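Local coordinates for PT26-6P (Thermococcus sp., PDB 2WB7), which is of unknown function but is encoded by a family of euryarchaeal mobile elements and combines two immunoglobulin-like domains with a helical one, at residues Gln431-Ala436 against Asn443-Ala448; His276-Thr281 against Pro348-Tyr353; Lys416-Ser421 against Asn460-Ala465; Asp8-Val13 against Ile240-Ser245; Gly145-Glu150 against Arg307-Arg312. All coordinates share one frame; numbering follows the deposited sequence.

Interaction 1. Residues Gln431-Ala436 against Asn443-Ala448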
# COMPACT_ATOMS: atom_id res chain seq x y z
N GLN A 431 17.24 20.38 26.18
CA GLN A 431 15.95 20.79 26.70
C GLN A 431 14.89 19.77 26.34
O GLN A 431 13.97 19.50 27.11
CB GLN A 431 15.57 22.17 26.19
CG GLN A 431 16.23 23.27 27.00
CD GLN A 431 16.11 24.66 26.36
OE1 GLN A 431 16.56 25.66 26.94
NE2 GLN A 431 15.51 24.72 25.17
N LEU A 432 15.03 19.21 25.15
CA LEU A 432 14.13 18.17 24.71
C LEU A 432 14.34 16.92 25.54
O LEU A 432 13.38 16.27 25.92
CB LEU A 432 14.38 17.83 23.25
CG LEU A 432 13.84 18.82 22.23
CD1 LEU A 432 14.19 18.29 20.85
CD2 LEU A 432 12.34 19.05 22.38
N LEU A 433 15.61 16.58 25.80
CA LEU A 433 15.91 15.43 26.61
C LEU A 433 15.23 15.60 27.95
O LEU A 433 14.77 14.64 28.55
CB LEU A 433 17.41 15.30 26.83
CG LEU A 433 17.85 14.03 27.56
CD1 LEU A 433 17.19 12.81 26.96
CD2 LEU A 433 19.36 13.87 27.51
N ALA A 434 15.15 16.83 28.41
CA ALA A 434 14.59 17.10 29.71
C ALA A 434 13.11 16.75 29.70
O ALA A 434 12.67 15.92 30.49
CB ALA A 434 14.81 18.55 30.09
N LYS A 435 12.36 17.40 28.81
CA LYS A 435 10.94 17.15 28.69
C LYS A 435 10.67 15.68 28.46
O LYS A 435 9.75 15.11 29.05
CB LYS A 435 10.33 17.96 27.55
CG LYS A 435 10.58 19.44 27.66
CD LYS A 435 9.54 20.24 26.86
CE LYS A 435 9.96 21.71 26.72
NZ LYS A 435 8.80 22.57 26.29
N ALA A 436 11.47 15.06 27.60
CA ALA A 436 11.29 13.65 27.27
C ALA A 436 11.40 12.78 28.53
O ALA A 436 10.58 11.89 28.75
CB ALA A 436 12.29 13.20 26.21
N ASN A 443 10.74 7.15 23.63
CA ASN A 443 11.25 7.41 22.28
C ASN A 443 11.87 8.80 22.16
O ASN A 443 12.97 8.95 21.64
CB ASN A 443 10.17 7.25 21.22
CG ASN A 443 9.36 6.00 21.40
OD1 ASN A 443 9.51 5.04 20.65
ND2 ASN A 443 8.48 6.00 22.41
N ALA A 444 11.14 9.80 22.63
CA ALA A 444 11.66 11.16 22.62
C ALA A 444 13.00 11.16 23.34
O ALA A 444 13.97 11.73 22.85
CB ALA A 444 10.68 12.11 23.28
N ILE A 445 13.08 10.51 24.49
CA ILE A 445 14.35 10.37 25.19
C ILE A 445 15.47 9.85 24.28
O ILE A 445 16.55 10.44 24.19
CB ILE A 445 14.21 9.47 26.43
CG1 ILE A 445 13.32 10.16 27.46
CG2 ILE A 445 15.57 9.16 27.03
CD1 ILE A 445 12.95 9.29 28.63
N GLU A 446 15.21 8.74 23.60
CA GLU A 446 16.21 8.19 22.74
C GLU A 446 16.57 9.12 21.59
O GLU A 446 17.73 9.22 21.21
CB GLU A 446 15.74 6.86 22.19
CG GLU A 446 15.57 5.81 23.26
CD GLU A 446 15.80 4.43 22.69
OE1 GLU A 446 15.24 3.45 23.25
OE2 GLU A 446 16.54 4.35 21.67
N TYR A 447 15.58 9.81 21.04
CA TYR A 447 15.81 10.71 19.92
C TYR A 447 16.64 11.90 20.37
O TYR A 447 17.70 12.19 19.79
CB TYR A 447 14.50 11.19 19.31
CG TYR A 447 13.64 10.06 18.78
CD1 TYR A 447 12.27 10.21 18.64
CD2 TYR A 447 14.21 8.83 18.46
CE1 TYR A 447 11.48 9.18 18.17
CE2 TYR A 447 13.43 7.80 17.99
CZ TYR A 447 12.07 7.98 17.85
OH TYR A 447 11.29 6.96 17.39
N ALA A 448 16.15 12.57 21.41
CA ALA A 448 16.83 13.75 21.92
C ALA A 448 18.29 13.44 22.29
O ALA A 448 19.20 14.21 22.00
CB ALA A 448 16.06 14.36 23.09
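Ala436 sits at one end of this helix-helix contact, its methyl set against Ala444 and Ile445 of the facing helix. Ala436 CB lies 3.5 Å from Ala444 CB and 3.4 Å from Ile445 CG1. Ile445 carries on past that methyl: with CG1 anti to the carbonyl carbon (chi1 -67°) its chain runs along the backbone end of Ala436, and CD1 stands 3.5 Å from Ala436 O. The other branch, CG2, meets Leu433, whose side chain crosses that of Ile445 at about a right angle. Because Leu433 holds CG anti to its backbone N (chi1 -174°), CD1 swings across to the second helix and comes 4.0 Å from Ile445 CG2. One turn further along, Ala448 is the small partner: its CB faces the backbone of Leu433 and lies 3.9 Å from Leu432 CB. The remainder of Leu432 turns to Ala495 on helix 471-499, while Leu433 also touches Gln449 and Ile452. Helices 408-438 and 442-465 thus form an antiparallel hairpin, their axes here approaching to 8.2 Å at 162°. No hydrogen bond or charge pair links the two segments; closeness rests on three alanine methyls that let the backbones draw together, with Leu433 and Ile445 closing one flank, so it is shape rather than polarity that sets the fit.

Interaction 2. Residues His276-Thr281 against Pro348-Tyr353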
# COMPACT_ATOMS: atom_id res chain seq x y z
N HIS A 276 10.34 18.83 2.44
CA HIS A 276 9.07 19.20 3.08
C HIS A 276 9.37 19.94 4.36
O HIS A 276 9.78 19.34 5.35
CB HIS A 276 8.26 17.94 3.38
CG HIS A 276 8.02 17.09 2.17
ND1 HIS A 276 6.95 17.27 1.33
CD2 HIS A 276 8.73 16.05 1.66
CE1 HIS A 276 7.00 16.38 0.35
NE2 HIS A 276 8.07 15.62 0.53
N VAL A 277 9.19 21.25 4.34
CA VAL A 277 9.53 22.09 5.49
C VAL A 277 8.35 22.96 5.82
O VAL A 277 7.61 23.35 4.92
CB VAL A 277 10.73 23.00 5.19
CG1 VAL A 277 11.23 23.64 6.47
CG2 VAL A 277 11.85 22.23 4.51
N LEU A 278 8.17 23.29 7.10
CA LEU A 278 7.10 24.21 7.50
C LEU A 278 7.24 25.54 6.77
O LEU A 278 8.34 26.00 6.48
CB LEU A 278 7.08 24.44 9.01
CG LEU A 278 6.58 23.29 9.90
CD1 LEU A 278 6.60 23.66 11.37
CD2 LEU A 278 5.17 22.83 9.48
N ASN A 279 6.10 26.15 6.47
CA ASN A 279 6.03 27.38 5.68
C ASN A 279 6.57 27.28 4.28
O ASN A 279 6.70 28.30 3.61
CB ASN A 279 6.64 28.59 6.40
CG ASN A 279 5.67 29.23 7.35
OD1 ASN A 279 4.44 29.10 7.19
ND2 ASN A 279 6.19 29.89 8.37
N SER A 280 6.85 26.07 3.83
CA SER A 280 7.24 25.90 2.44
C SER A 280 6.21 25.08 1.64
O SER A 280 5.23 24.58 2.19
CB SER A 280 8.62 25.28 2.38
OG SER A 280 9.40 25.95 1.41
N THR A 281 6.42 24.98 0.33
CA THR A 281 5.49 24.31 -0.56
C THR A 281 6.11 23.06 -1.15
O THR A 281 7.29 23.07 -1.50
CB THR A 281 5.11 25.21 -1.75
OG1 THR A 281 4.38 26.35 -1.28
CG2 THR A 281 4.26 24.45 -2.74
N PRO A 348 1.02 28.94 15.17
CA PRO A 348 1.41 28.42 16.50
C PRO A 348 0.51 27.23 16.83
O PRO A 348 -0.71 27.31 16.67
CB PRO A 348 1.13 29.60 17.44
CG PRO A 348 1.27 30.81 16.57
CD PRO A 348 0.70 30.38 15.22
N GLY A 349 1.12 26.12 17.26
CA GLY A 349 0.36 24.91 17.57
C GLY A 349 0.54 23.85 16.51
O GLY A 349 0.42 22.65 16.78
N THR A 350 0.83 24.28 15.28
CA THR A 350 1.11 23.36 14.19
C THR A 350 2.33 22.50 14.50
O THR A 350 3.40 23.02 14.80
CB THR A 350 1.33 24.14 12.89
OG1 THR A 350 0.11 24.82 12.53
CG2 THR A 350 1.75 23.21 11.76
N LEU A 351 2.17 21.18 14.43
CA LEU A 351 3.29 20.26 14.63
C LEU A 351 3.93 19.84 13.31
O LEU A 351 5.14 19.96 13.12
CB LEU A 351 2.82 19.01 15.38
CG LEU A 351 3.94 17.99 15.65
CD1 LEU A 351 4.88 18.52 16.72
CD2 LEU A 351 3.40 16.64 16.06
N ASP A 352 3.11 19.30 12.41
CA ASP A 352 3.57 18.88 11.10
C ASP A 352 2.36 18.57 10.24
O ASP A 352 1.23 18.81 10.65
CB ASP A 352 4.47 17.65 11.22
CG ASP A 352 3.73 16.41 11.76
OD1 ASP A 352 4.30 15.70 12.60
OD2 ASP A 352 2.59 16.13 11.32
N TYR A 353 2.60 18.02 9.05
CA TYR A 353 1.53 17.61 8.16
C TYR A 353 1.75 16.18 7.67
O TYR A 353 2.88 15.71 7.56
CB TYR A 353 1.49 18.52 6.93
CG TYR A 353 0.98 19.92 7.16
CD1 TYR A 353 1.74 20.86 7.84
CD2 TYR A 353 -0.24 20.31 6.64
CE1 TYR A 353 1.27 22.16 8.02
CE2 TYR A 353 -0.71 21.58 6.81
CZ TYR A 353 0.04 22.50 7.50
OH TYR A 353 -0.45 23.76 7.66
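The Tyr353 ring receives Leu278 at its edge: CD2 lies near the ring plane, 4.2 Å from Tyr353 CE1, rather than over a face. Outside the two segments Tyr344 also meets this ring, with the planes at about 55°. The setting is a large antiparallel sheet in the second immunoglobulin-like region, where a type II beta turn from Val277 to Ser280 leans on the start of strand 350-364. The turn is closed by Ser280 N to Val277 O at 3.0 Å, and Asn279 takes the positive phi (61°) of its third position. Leu278, second in the turn, is the residue that reaches the strand. Its CG lies anti to the carbonyl carbon (chi1 -73°), carrying the two methyls out from the turn and in among Thr350, Leu351 and Tyr353. Leu278 and Thr350 run alongside in opposite senses, with CD2 of Leu278 4.1 Å from CG2 of Thr350. The strand is irregular here: a classic beta bulge sets Leu351 and Asp352 together opposite Val313. At the far end of the tyrosine, the hydroxyl is hydrogen-bonded to Arg312 NH1 and Thr345 O. On the bulge side, Leu278 CD1 lies 4.3 Å from Leu351 O, an oxygen hydrogen-bonded to Arg496 NH1.

Interaction 3. Residues Lys416-Ser421 against Asn460-Ala465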
# COMPACT_ATOMS: atom_id res chain seq x y z
N LYS A 416 35.73 27.45 14.94
CA LYS A 416 35.34 27.85 16.27
C LYS A 416 33.97 28.50 16.27
O LYS A 416 33.15 28.24 17.14
CB LYS A 416 36.38 28.82 16.83
CG LYS A 416 36.07 29.29 18.23
CD LYS A 416 37.01 30.43 18.67
CE LYS A 416 36.77 30.81 20.13
NZ LYS A 416 35.31 31.04 20.43
N ALA A 417 33.71 29.35 15.29
CA ALA A 417 32.42 30.01 15.18
C ALA A 417 31.30 28.98 15.03
O ALA A 417 30.27 29.03 15.72
CB ALA A 417 32.42 30.96 14.01
N MSE A 418 31.51 28.05 14.10
CA MSE A 418 30.55 27.00 13.81
C MSE A 418 30.30 26.14 15.02
O MSE A 418 29.16 25.73 15.27
CB MSE A 418 31.05 26.12 12.68
CG MSE A 418 30.71 26.64 11.31
SE MSE A 418 31.78 25.75 9.96
CE MSE A 418 30.86 26.41 8.39
N ILE A 419 31.37 25.85 15.75
CA ILE A 419 31.27 25.01 16.93
C ILE A 419 30.42 25.66 18.02
O ILE A 419 29.69 24.97 18.73
CB ILE A 419 32.64 24.68 17.49
CG1 ILE A 419 33.31 23.65 16.60
CG2 ILE A 419 32.51 24.14 18.90
CD1 ILE A 419 34.81 23.58 16.74
N ASN A 420 30.49 26.97 18.13
CA ASN A 420 29.61 27.68 19.06
C ASN A 420 28.16 27.48 18.71
O ASN A 420 27.31 27.30 19.58
CB ASN A 420 29.95 29.17 19.10
CG ASN A 420 31.10 29.47 20.03
OD1 ASN A 420 31.45 28.65 20.89
ND2 ASN A 420 31.70 30.65 19.88
N SER A 421 27.87 27.53 17.42
CA SER A 421 26.51 27.35 16.97
C SER A 421 26.00 25.94 17.26
O SER A 421 24.86 25.77 17.68
CB SER A 421 26.43 27.65 15.48
OG SER A 421 26.49 29.04 15.26
N ASN A 460 33.19 17.46 16.82
CA ASN A 460 34.46 16.80 16.83
C ASN A 460 35.09 16.80 15.46
O ASN A 460 36.30 17.00 15.31
CB ASN A 460 34.31 15.37 17.32
CG ASN A 460 35.64 14.71 17.56
OD1 ASN A 460 36.39 15.11 18.44
ND2 ASN A 460 35.95 13.70 16.76
N ASP A 461 34.27 16.54 14.45
CA ASP A 461 34.77 16.55 13.07
C ASP A 461 35.29 17.93 12.68
O ASP A 461 36.34 18.04 12.05
CB ASP A 461 33.70 16.04 12.11
CG ASP A 461 33.47 14.55 12.24
OD1 ASP A 461 34.34 13.85 12.77
OD2 ASP A 461 32.42 14.06 11.81
N LEU A 462 34.59 18.99 13.09
CA LEU A 462 35.10 20.34 12.86
C LEU A 462 36.48 20.56 13.50
O LEU A 462 37.36 21.18 12.89
CB LEU A 462 34.09 21.42 13.32
CG LEU A 462 32.87 21.56 12.38
CD1 LEU A 462 31.84 22.53 12.92
CD2 LEU A 462 33.24 21.94 10.94
N GLN A 463 36.66 20.04 14.72
CA GLN A 463 37.94 20.15 15.43
C GLN A 463 39.04 19.49 14.60
O GLN A 463 40.12 20.05 14.41
CB GLN A 463 37.89 19.46 16.78
CG GLN A 463 36.90 20.04 17.80
CD GLN A 463 37.46 21.20 18.60
OE1 GLN A 463 38.52 21.74 18.27
NE2 GLN A 463 36.77 21.58 19.67
N LYS A 464 38.79 18.28 14.11
CA LYS A 464 39.80 17.58 13.35
C LYS A 464 39.98 18.21 11.97
O LYS A 464 41.10 18.27 11.43
CB LYS A 464 39.45 16.09 13.24
CG LYS A 464 39.21 15.41 14.57
CD LYS A 464 39.32 13.89 14.47
CE LYS A 464 38.77 13.20 15.70
NZ LYS A 464 39.55 13.64 16.89
N ALA A 465 38.88 18.66 11.39
CA ALA A 465 38.93 19.29 10.07
C ALA A 465 39.98 20.38 10.07
O ALA A 465 40.83 20.43 9.18
CB ALA A 465 37.58 19.87 9.70
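Met418, a selenomethionine in the crystal, makes the first touch on Leu462: its CB lies 3.7 Å from Leu462 CD1, and the two side chains cross at about a right angle. Beyond CG the chain is extended and leads away from the facing helix, its selenium passing 4.2 Å from Leu462 CD2 on the way to Met391 and Leu399. The two methyls of Leu462 are therefore met at different points along one side chain, CD1 at the root and CD2 near the tip. Next comes Ile419, which points at the other helix and slides alongside Leu462 in the opposite direction. Its CG1 branch, anti to the carbonyl carbon (chi1 -74°), does the touching, with CG1 4.0 Å from Leu462 CB. Its terminal CD1 goes on to Gln463, lying 4.0 Å from that residue's CD; the bend at chi2 (-86°) turns the glutamine's amide carbon back against the isoleucine methyl. Replacing Ile419 with alanine would probably open a gap beside Leu462 and take away the methyl that the bent Gln463 chain rests on. Met418 and Leu462 also share Met391 as a neighbour, so the seam continues into the segment ahead of helix 393-404. The axes run nearly antiparallel, 175° apart with a closest approach of 9.8 Å, and this largely apolar packing belongs to the antiparallel hairpin of helices 408-438 and 442-465 in the helical domain.

Interaction 4. Residues Asp8-Val13 against Ile240-Ser245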
# COMPACT_ATOMS: atom_id res chain seq x y z
N ASP A 8 25.87 15.42 -3.19
CA ASP A 8 25.59 14.45 -4.24
C ASP A 8 25.88 13.02 -3.79
O ASP A 8 25.68 12.08 -4.54
CB ASP A 8 26.41 14.76 -5.48
CG ASP A 8 25.91 15.99 -6.22
OD1 ASP A 8 24.69 16.03 -6.50
OD2 ASP A 8 26.72 16.91 -6.52
N ASP A 9 26.36 12.86 -2.57
CA ASP A 9 26.61 11.51 -2.06
C ASP A 9 25.40 10.98 -1.30
O ASP A 9 25.35 9.81 -0.94
CB ASP A 9 27.87 11.45 -1.19
CG ASP A 9 27.83 12.43 -0.00
OD1 ASP A 9 28.35 12.06 1.06
OD2 ASP A 9 27.31 13.56 -0.12
N ILE A 10 24.42 11.84 -1.07
CA ILE A 10 23.20 11.42 -0.39
C ILE A 10 22.35 10.58 -1.34
O ILE A 10 21.98 11.02 -2.43
CB ILE A 10 22.38 12.61 0.14
CG1 ILE A 10 23.22 13.41 1.14
CG2 ILE A 10 21.07 12.13 0.75
CD1 ILE A 10 22.53 14.61 1.73
N ASP A 11 22.04 9.36 -0.92
CA ASP A 11 21.34 8.44 -1.78
C ASP A 11 19.99 8.98 -2.24
O ASP A 11 19.55 8.71 -3.35
CB ASP A 11 21.18 7.10 -1.09
CG ASP A 11 21.59 5.99 -1.98
OD1 ASP A 11 20.73 5.57 -2.79
OD2 ASP A 11 22.78 5.58 -1.93
N ASP A 12 19.34 9.74 -1.37
CA ASP A 12 18.08 10.34 -1.73
C ASP A 12 18.27 11.32 -2.87
O ASP A 12 17.44 11.40 -3.76
CB ASP A 12 17.48 11.07 -0.52
CG ASP A 12 17.23 10.14 0.65
OD1 ASP A 12 17.57 10.52 1.79
OD2 ASP A 12 16.69 9.03 0.42
N VAL A 13 19.39 12.03 -2.87
CA VAL A 13 19.65 13.02 -3.91
C VAL A 13 19.87 12.32 -5.25
O VAL A 13 19.47 12.84 -6.28
CB VAL A 13 20.88 13.92 -3.55
CG1 VAL A 13 21.22 14.85 -4.70
CG2 VAL A 13 20.60 14.72 -2.29
N ILE A 240 16.74 20.46 5.45
CA ILE A 240 16.18 21.75 5.05
C ILE A 240 17.09 22.59 4.15
O ILE A 240 16.62 23.51 3.47
CB ILE A 240 15.75 22.62 6.27
CG1 ILE A 240 16.96 22.98 7.12
CG2 ILE A 240 14.68 21.90 7.06
CD1 ILE A 240 16.65 23.83 8.33
N LYS A 241 18.39 22.31 4.15
CA LYS A 241 19.27 23.11 3.29
C LYS A 241 18.83 23.04 1.83
O LYS A 241 19.13 23.94 1.05
CB LYS A 241 20.75 22.73 3.42
CG LYS A 241 21.12 21.41 2.79
CD LYS A 241 22.39 21.54 2.00
CE LYS A 241 22.23 20.90 0.64
NZ LYS A 241 23.13 21.52 -0.36
N PHE A 242 18.10 22.00 1.46
CA PHE A 242 17.77 21.76 0.06
C PHE A 242 16.65 22.66 -0.43
O PHE A 242 16.22 22.55 -1.56
CB PHE A 242 17.44 20.29 -0.20
CG PHE A 242 18.65 19.40 -0.21
CD1 PHE A 242 19.02 18.70 0.92
CD2 PHE A 242 19.42 19.28 -1.35
CE1 PHE A 242 20.14 17.88 0.92
CE2 PHE A 242 20.56 18.46 -1.37
CZ PHE A 242 20.91 17.76 -0.23
N LEU A 243 16.20 23.56 0.43
CA LEU A 243 15.18 24.53 0.06
C LEU A 243 15.75 25.62 -0.84
O LEU A 243 15.06 26.12 -1.72
CB LEU A 243 14.57 25.18 1.31
CG LEU A 243 13.38 24.49 1.96
CD1 LEU A 243 12.92 25.28 3.18
CD2 LEU A 243 12.24 24.33 0.95
N GLN A 244 17.01 26.00 -0.63
CA GLN A 244 17.67 26.97 -1.51
C GLN A 244 18.49 26.28 -2.60
O GLN A 244 19.50 26.81 -3.06
CB GLN A 244 18.57 27.94 -0.72
CG GLN A 244 17.85 28.79 0.33
CD GLN A 244 18.15 28.34 1.75
OE1 GLN A 244 19.10 27.57 1.99
NE2 GLN A 244 17.35 28.81 2.71
N SER A 245 18.07 25.09 -3.02
CA SER A 245 18.83 24.37 -4.04
C SER A 245 18.12 24.40 -5.38
O SER A 245 17.17 23.64 -5.60
CB SER A 245 19.08 22.92 -3.63
OG SER A 245 20.23 22.83 -2.80
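An apolar contact joins the N-terminal segment to the loop between strands 221-222 and 253-261: Phe242 extends its ring to Ile10 and Val13. The outer end of the ring does most of the work. Ile10 comes from the opposite direction and places CD1 at the ring edge, near its plane, 4.0 Å from Phe242 CZ. Val13 approaches obliquely, with CG2 3.7 Å from the same CZ. Its chi1 of 174° sends CG1 anti to the backbone N and leaves CG2 as the methyl that meets the ring. The residue before the phenylalanine attends to the ring as well: Lys241 CE lies over the centre of one face, 3.4 Å above the plane. The lysine amine then forms salt bridges with Asp393 and Asp7, which would hold the chain across the ring. On the other partner, Ile10 also rests on Lys483 and Tyr516 of the helical domain. Asp9 just before it and Asp12 two residues after it form salt bridges to Lys483 and Lys512, so a small apolar patch sits among charged pairs. The ring is borne by the short 3-10 segment 240-243, and the whole is loop-on-loop packing in which an aromatic tip on a 3-10 turn meets the chain's N-terminal region beside the helical domain.

Interaction 5. Residues Gly145-Glu150 against Arg307-Arg312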
# COMPACT_ATOMS: atom_id res chain seq x y z
N GLY A 145 -14.55 15.02 3.19
CA GLY A 145 -13.21 15.53 3.46
C GLY A 145 -12.93 15.60 4.96
O GLY A 145 -11.80 15.85 5.38
N GLN A 146 -13.95 15.38 5.78
CA GLN A 146 -13.76 15.35 7.22
C GLN A 146 -13.01 14.10 7.66
O GLN A 146 -13.58 13.00 7.65
CB GLN A 146 -15.11 15.40 7.91
CG GLN A 146 -16.02 16.44 7.35
CD GLN A 146 -17.47 16.25 7.81
OE1 GLN A 146 -17.76 15.40 8.67
NE2 GLN A 146 -18.38 17.02 7.21
N ILE A 147 -11.75 14.27 8.06
CA ILE A 147 -10.92 13.15 8.50
C ILE A 147 -10.30 13.46 9.84
O ILE A 147 -9.44 14.33 9.93
CB ILE A 147 -9.77 12.88 7.52
CG1 ILE A 147 -10.29 12.77 6.09
CG2 ILE A 147 -8.99 11.64 7.94
CD1 ILE A 147 -9.21 12.86 5.06
N SER A 148 -10.73 12.75 10.87
CA SER A 148 -10.25 12.97 12.22
C SER A 148 -9.08 12.07 12.50
O SER A 148 -8.80 11.15 11.74
CB SER A 148 -11.36 12.63 13.21
OG SER A 148 -11.73 11.26 13.12
N ARG A 149 -8.38 12.34 13.59
CA ARG A 149 -7.32 11.47 14.03
C ARG A 149 -7.92 10.10 14.36
O ARG A 149 -7.23 9.07 14.31
CB ARG A 149 -6.65 12.08 15.26
CG ARG A 149 -5.45 11.30 15.74
CD ARG A 149 -4.32 11.36 14.72
NE ARG A 149 -3.24 10.44 15.04
CZ ARG A 149 -2.16 10.79 15.72
NH1 ARG A 149 -2.02 12.04 16.14
NH2 ARG A 149 -1.21 9.90 15.98
N GLU A 150 -9.20 10.09 14.73
CA GLU A 150 -9.88 8.86 15.12
C GLU A 150 -9.96 7.90 13.94
O GLU A 150 -9.46 6.78 14.00
CB GLU A 150 -11.29 9.15 15.63
CG GLU A 150 -11.36 9.81 17.02
CD GLU A 150 -10.58 11.14 17.13
OE1 GLU A 150 -9.58 11.19 17.92
OE2 GLU A 150 -10.95 12.13 16.44
N ARG A 307 -10.09 11.30 -3.06
CA ARG A 307 -9.67 12.52 -2.38
C ARG A 307 -8.21 12.44 -1.95
O ARG A 307 -7.81 11.53 -1.24
CB ARG A 307 -10.55 12.77 -1.16
CG ARG A 307 -10.36 14.12 -0.53
CD ARG A 307 -11.49 14.45 0.41
NE ARG A 307 -11.72 15.89 0.37
CZ ARG A 307 -12.83 16.46 -0.06
NH1 ARG A 307 -13.86 15.73 -0.47
NH2 ARG A 307 -12.92 17.79 -0.07
N PHE A 308 -7.40 13.38 -2.39
CA PHE A 308 -6.02 13.47 -1.92
C PHE A 308 -5.94 14.69 -1.03
O PHE A 308 -6.46 15.75 -1.41
CB PHE A 308 -5.04 13.60 -3.10
CG PHE A 308 -5.06 12.40 -4.01
CD1 PHE A 308 -4.38 11.23 -3.65
CD2 PHE A 308 -5.83 12.40 -5.16
CE1 PHE A 308 -4.44 10.11 -4.45
CE2 PHE A 308 -5.88 11.28 -5.96
CZ PHE A 308 -5.18 10.13 -5.61
N VAL A 309 -5.32 14.55 0.14
CA VAL A 309 -5.26 15.64 1.11
C VAL A 309 -3.90 15.77 1.77
O VAL A 309 -3.07 14.87 1.67
CB VAL A 309 -6.32 15.48 2.25
CG1 VAL A 309 -7.72 15.25 1.66
CG2 VAL A 309 -5.92 14.37 3.21
N THR A 310 -3.66 16.90 2.42
CA THR A 310 -2.64 16.97 3.45
C THR A 310 -3.43 17.22 4.70
O THR A 310 -4.50 17.87 4.66
CB THR A 310 -1.63 18.13 3.25
OG1 THR A 310 -2.32 19.37 3.10
CG2 THR A 310 -0.79 17.89 2.04
N LEU A 311 -2.94 16.70 5.82
CA LEU A 311 -3.59 16.88 7.08
C LEU A 311 -2.64 17.59 8.04
O LEU A 311 -1.52 17.11 8.31
CB LEU A 311 -4.01 15.54 7.65
CG LEU A 311 -5.01 14.74 6.80
CD1 LEU A 311 -5.28 13.38 7.42
CD2 LEU A 311 -6.30 15.50 6.66
N ARG A 312 -3.05 18.75 8.53
CA ARG A 312 -2.24 19.44 9.53
C ARG A 312 -2.40 18.67 10.82
O ARG A 312 -3.51 18.35 11.21
CB ARG A 312 -2.68 20.88 9.73
CG ARG A 312 -1.92 21.60 10.82
CD ARG A 312 -2.14 23.12 10.74
NE ARG A 312 -3.52 23.42 10.40
CZ ARG A 312 -3.93 23.78 9.18
NH1 ARG A 312 -3.06 23.90 8.19
NH2 ARG A 312 -5.21 24.03 8.95
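This contact packs the loop between helices 135-144 and 149-157, in the first immunoglobulin-like region, against strand 301-314 of the second. Gly145 and Arg307 open it. The glycine follows directly on helix 135-144, with a positive phi (84°), and its CA lies over one face of the Arg307 guanidinium, 3.4 Å above the plane and offset toward the rim. With no side chain on Gly145, the flat group can lie against the backbone. Arg307 CG is anti to its backbone N (chi1 -170°) and the chain bends at chi3, which brings the guanidinium to the helix end, where NH1 is hydrogen-bonded to Ile142 O. A leucine in place of Arg307 would probably leave Ile142 O without this donor and Gly145 without the flat group over its CA. Ile147 supplies the apolar half. Ile147 CD1 meets Val309 CG2 tip to tip at 4.1 Å, and the isoleucine crosses Leu311 at about a right angle, its CG2 4.1 Å from Leu311 CD1. Arg307, Val309 and Leu311 all point from one face of the strand toward the loop. Beyond, Ser148 N-caps the next helix, its OG bonded to Leu151 N. The loop joining two helices is thus laid over a beta-sheet face, consistent with an interface between the two immunoglobulin-like regions.

How the interactions relate
Interactions 2 to 5 are buried, while interaction 1 is only partly so. Interactions 1 and 3 hold the same two helices, 408-438 and 442-465, with centres 24 Å apart: the first lies near the hairpin bend and uses alanines at close spacing, the second uses longer side chains across a wider gap. Interactions 2 and 5 meet the same sheet on neighbouring strands, and a tyrosine-arginine hydrogen bond ties the two together. Interaction 4 touches interaction 2 by packing of Leu243 on Val277 and Ser280. All five are apolar across their segments, but interaction 5 adds a guanidinium face, and interaction 4 has several salt bridges close around it.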